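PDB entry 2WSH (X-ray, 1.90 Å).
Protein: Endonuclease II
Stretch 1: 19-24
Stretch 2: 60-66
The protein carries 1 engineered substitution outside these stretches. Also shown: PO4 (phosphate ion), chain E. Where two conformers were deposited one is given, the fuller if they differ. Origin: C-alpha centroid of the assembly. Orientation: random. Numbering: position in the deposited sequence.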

ATOM      1  N   LYS A  19      20.315  11.598  13.772  1.00 24.36           N
ATOM      2  CA  LYS A  19      21.165  11.132  14.859  1.00 29.25           C
ATOM      3  C   LYS A  19      20.347  10.901  16.116  1.00 35.03           C
ATOM      4  O   LYS A  19      19.609  11.779  16.564  1.00 30.03           O
ATOM      5  N   TYR A  20      20.482   9.710  16.681  1.00 21.84           N
ATOM      6  CA  TYR A  20      19.700   9.327  17.839  1.00 24.62           C
ATOM      7  C   TYR A  20      20.516   9.509  19.107  1.00 29.72           C
ATOM      8  O   TYR A  20      20.085  10.184  20.035  1.00 29.76           O
ATOM      9  N   THR A  21      21.699   8.908  19.149  1.00 31.46           N
ATOM     10  CA  THR A  21      22.576   9.082  20.299  1.00 29.37           C
ATOM     11  C   THR A  21      24.024   8.740  19.984  1.00 29.58           C
ATOM     12  O   THR A  21      24.344   8.236  18.907  1.00 29.30           O
ATOM     13  N   GLU A  22      24.893   9.028  20.943  1.00 29.81           N
ATOM     14  CA  GLU A  22      26.310   8.735  20.828  1.00 23.15           C
ATOM     15  C   GLU A  22      26.720   7.951  22.065  1.00 37.87           C
ATOM     16  O   GLU A  22      26.168   8.161  23.143  1.00 41.77           O
ATOM     17  N   LEU A  23      27.664   7.028  21.909  1.00 30.83           N
ATOM     18  CA  LEU A  23      28.179   6.284  23.052  1.00 38.52           C
ATOM     19  C   LEU A  23      29.516   6.867  23.490  1.00 45.78           C
ATOM     20  O   LEU A  23      30.319   7.283  22.657  1.00 49.59           O
ATOM     21  N   GLU A  24      29.755   6.898  24.796  1.00 48.89           N
ATOM     22  CA  GLU A  24      30.987   7.470  25.321  1.00 52.67           C
ATOM     23  C   GLU A  24      31.426   6.821  26.631  1.00 48.91           C
ATOM     24  O   GLU A  24      30.610   6.570  27.519  1.00 47.18           O
ATOM     25  N   ASN A  60      12.216  -1.371  18.787  1.00 26.55           N
ATOM     26  CA  ASN A  60      12.437  -0.536  19.965  1.00 33.90           C
ATOM     27  C   ASN A  60      13.908  -0.157  20.127  1.00 36.46           C
ATOM     28  O   ASN A  60      14.707  -0.930  20.659  1.00 29.16           O
ATOM     29  N   LEU A  61      14.256   1.047  19.686  1.00 26.11           N
ATOM     30  CA  LEU A  61      15.657   1.448  19.583  1.00 29.23           C
ATOM     31  C   LEU A  61      16.339   1.690  20.927  1.00 28.92           C
ATOM     32  O   LEU A  61      17.513   1.351  21.105  1.00 25.60           O
ATOM     33  N   ARG A  62      15.614   2.279  21.872  1.00 25.51           N
ATOM     34  CA  ARG A  62      16.200   2.543  23.180  1.00 24.04           C
ATOM     35  C   ARG A  62      16.584   1.222  23.838  1.00 25.08           C
ATOM     36  O   ARG A  62      17.631   1.112  24.478  1.00 28.35           O
ATOM     37  N   LYS A  63      15.735   0.214  23.673  1.00 26.82           N
ATOM     38  CA  LYS A  63      16.030  -1.108  24.212  1.00 33.57           C
ATOM     39  C   LYS A  63      17.245  -1.749  23.544  1.00 28.46           C
ATOM     40  O   LYS A  63      18.103  -2.311  24.222  1.00 32.08           O
ATOM     41  N   ARG A  64      17.312  -1.653  22.219  0.54 29.06           N
ATOM     42  CA  ARG A  64      18.406  -2.247  21.454  0.54 27.59           C
ATOM     43  C   ARG A  64      19.762  -1.637  21.808  0.54 29.30           C
ATOM     44  O   ARG A  64      20.742  -2.357  22.004  0.54 29.71           O
ATOM     45  N   ILE A  65      19.817  -0.311  21.884  1.00 22.90           N
ATOM     46  CA  ILE A  65      21.052   0.378  22.229  1.00 27.92           C
ATOM     47  C   ILE A  65      21.499   0.019  23.642  1.00 28.61           C
ATOM     48  O   ILE A  65      22.671  -0.281  23.874  1.00 28.46           O
ATOM     49  N   ASN A  66      20.563   0.052  24.584  1.00 27.72           N
ATOM     50  CA  ASN A  66      20.875  -0.302  25.966  1.00 26.29           C
ATOM     51  C   ASN A  66      21.364  -1.746  26.106  1.00 24.42           C
ATOM     52  O   ASN A  66      22.169  -2.052  26.986  1.00 32.46           O
TER

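At the centre lies Tyr20, its CA-to-CB bond directed toward the helix and chi1 t (179°), which lays the ring across Leu61. Leu61, chi1 t and chi2 p, places CD2 over one ring face, 3.6 Å from the centroid and 18° off the normal, a CH-pi contact; the closest atoms are Tyr20 CD2 and Leu61 CD2, at 3.4 Å. One helical turn on, Ile65 (m, m) also points toward the strand and meets three residues. Its CG1 approaches Tyr20 CE2 at 4.3 Å, while its CG2 lies 4.3 Å from Thr21 CG2 and 4.2 Å from Leu23 CD2. Thr21 (chi1 -169°, t) thus offers its methyl to the helix; its OG1 makes a weak hydrogen bond to Glu22 O (3.4 Å). Leu23, m and t, extends the apolar patch beyond Tyr20. The strand of stretch 1 runs nearly parallel to helix 61-66 (18° between their directions, axes 10.6 Å apart at closest approach), and the gap is filled mainly by side chains, burying 231 Å² in total.

Toward the edge, Tyr20 OH reaches Arg62 CB at 3.4 Å, a packing contact; the hydroxyl finds its hydrogen bond elsewhere in the structure. Arg62 leaves its CA sideways, and its chain, t and t and then bent at chi3 p, leads the guanidinium away from the strand. No hydrogen bond joins the stretches; several polar groups have partners within their own stretch. Asn60 caps the helix: its OD1 accepts from Lys63 N (3.2 Å, 165°), satisfying an amide at the first turn, and Lys63 itself points away from the strand. On the strand, Lys19, all t, stretches NZ to Glu22 OE1 in a 2.9 Å salt bridge out of the helix's reach. Arg64, also clear of the interface, donates from NH1 to phosphate O4 (2.5 Å); the ion, probably from the crystallisation liquor, sits at the guanidinium edge.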

ATOM      1  CB  LYS A  19      22.303  12.110  15.146  1.00 36.12           C
ATOM      2  CG  LYS A  19      23.033  11.799  16.443  1.00 31.21           C
ATOM      3  CD  LYS A  19      24.410  12.431  16.490  1.00 48.18           C
ATOM      4  CE  LYS A  19      25.096  12.110  17.807  1.00 46.54           C
ATOM      5  NZ  LYS A  19      26.472  12.670  17.879  1.00 49.31           N
ATOM      6  CB  TYR A  20      19.226   7.880  17.700  1.00 30.50           C
ATOM      7  CG  TYR A  20      18.418   7.378  18.875  1.00 29.37           C
ATOM      8  CD1 TYR A  20      17.162   7.900  19.159  1.00 28.14           C
ATOM      9  CD2 TYR A  20      18.908   6.372  19.695  1.00 32.94           C
ATOM     10  CE1 TYR A  20      16.422   7.436  20.235  1.00 35.59           C
ATOM     11  CE2 TYR A  20      18.179   5.905  20.771  1.00 28.18           C
ATOM     12  CZ  TYR A  20      16.937   6.436  21.035  1.00 37.08           C
ATOM     13  OH  TYR A  20      16.215   5.961  22.105  1.00 34.56           O
ATOM     14  CB  THR A  21      22.113   8.248  21.516  1.00 35.83           C
ATOM     15  OG1 THR A  21      22.846   8.651  22.680  1.00 29.26           O
ATOM     16  CG2 THR A  21      22.345   6.762  21.274  1.00 33.28           C
ATOM     17  CB  GLU A  22      27.098  10.041  20.729  1.00 33.12           C
ATOM     18  CG  GLU A  22      28.608   9.892  20.742  1.00 42.76           C
ATOM     19  CD  GLU A  22      29.315  11.182  20.362  1.00 45.83           C
ATOM     20  OE1 GLU A  22      28.672  12.047  19.734  1.00 45.98           O
ATOM     21  OE2 GLU A  22      30.513  11.331  20.681  1.00 49.81           O
ATOM     22  CB  LEU A  23      28.333   4.800  22.716  1.00 33.11           C
ATOM     23  CG  LEU A  23      27.054   4.039  22.371  1.00 33.25           C
ATOM     24  CD1 LEU A  23      27.354   2.562  22.205  1.00 31.96           C
ATOM     25  CD2 LEU A  23      26.000   4.253  23.443  1.00 36.16           C
ATOM     26  CB  GLU A  24      30.842   8.985  25.487  1.00 54.97           C
ATOM     27  CG  GLU A  24      29.501   9.423  26.054  1.00 55.01           C
ATOM     28  CD  GLU A  24      29.151  10.850  25.676  1.00 69.74           C
ATOM     29  OE1 GLU A  24      29.836  11.417  24.797  1.00 70.90           O
ATOM     30  OE2 GLU A  24      28.191  11.404  26.255  1.00 74.62           O
ATOM     31  CB  ASN A  60      11.934  -1.268  21.212  1.00 30.51           C
ATOM     32  CG  ASN A  60      11.967  -0.407  22.457  1.00 28.38           C
ATOM     33  OD1 ASN A  60      12.768   0.521  22.571  1.00 34.62           O
ATOM     34  ND2 ASN A  60      11.106  -0.727  23.414  1.00 37.98           N
ATOM     35  CB  LEU A  61      15.799   2.681  18.687  1.00 26.47           C
ATOM     36  CG  LEU A  61      17.229   3.112  18.358  1.00 23.15           C
ATOM     37  CD1 LEU A  61      17.990   1.978  17.685  1.00 28.64           C
ATOM     38  CD2 LEU A  61      17.219   4.354  17.477  1.00 29.79           C
ATOM     39  CB  ARG A  62      15.244   3.341  24.074  1.00 35.04           C
ATOM     40  CG  ARG A  62      15.912   3.909  25.320  1.00 37.42           C
ATOM     41  CD  ARG A  62      14.980   4.817  26.103  1.00 39.58           C
ATOM     42  NE  ARG A  62      13.881   4.079  26.719  1.00 43.98           N
ATOM     43  CZ  ARG A  62      12.922   4.640  27.450  1.00 51.36           C
ATOM     44  NH1 ARG A  62      12.924   5.950  27.657  1.00 46.16           N
ATOM     45  NH2 ARG A  62      11.958   3.891  27.973  1.00 37.05           N
ATOM     46  CB  LYS A  63      14.814  -2.032  24.116  1.00 29.46           C
ATOM     47  CG  LYS A  63      13.998  -2.102  25.400  1.00 47.50           C
ATOM     48  CD  LYS A  63      12.967  -3.221  25.355  1.00 60.63           C
ATOM     49  CE  LYS A  63      13.628  -4.594  25.307  1.00 56.95           C
ATOM     50  NZ  LYS A  63      12.632  -5.694  25.450  1.00 47.41           N
ATOM     51  CB  ARG A  64      18.148  -2.113  19.951  0.54 28.29           C
ATOM     52  CG  ARG A  64      19.152  -2.845  19.066  0.54 26.70           C
ATOM     53  CD  ARG A  64      19.038  -4.358  19.213  0.54 29.96           C
ATOM     54  NE  ARG A  64      17.648  -4.809  19.189  0.54 35.04           N
ATOM     55  CZ  ARG A  64      16.963  -5.092  18.085  0.54 33.75           C
ATOM     56  NH1 ARG A  64      17.527  -4.976  16.891  0.54 31.13           N
ATOM     57  NH2 ARG A  64      15.704  -5.490  18.177  0.54 25.10           N
ATOM     58  CB  ILE A  65      20.929   1.911  22.109  1.00 24.44           C
ATOM     59  CG1 ILE A  65      20.456   2.305  20.707  1.00 26.14           C
ATOM     60  CG2 ILE A  65      22.259   2.574  22.439  1.00 21.71           C
ATOM     61  CD1 ILE A  65      21.020   1.442  19.615  1.00 31.54           C
ATOM     62  CB  ASN A  66      19.680  -0.028  26.883  1.00 35.36           C
ATOM     63  CG  ASN A  66      19.641   1.406  27.370  1.00 30.03           C
ATOM     64  OD1 ASN A  66      18.586   2.033  27.417  1.00 34.73           O
ATOM     65  ND2 ASN A  66      20.803   1.936  27.729  1.00 32.53           N
TER
HETATM   66  P   PO4 E1133      20.055  -6.517  15.719  1.00 68.17           P
HETATM   67  O1  PO4 E1133      20.474  -6.100  14.330  1.00 39.33           O
HETATM   68  O2  PO4 E1133      18.690  -7.166  15.670  1.00 62.29           O
HETATM   69  O3  PO4 E1133      21.048  -7.486  16.319  1.00 44.64           O
HETATM   70  O4  PO4 E1133      20.006  -5.269  16.563  1.00 47.20           O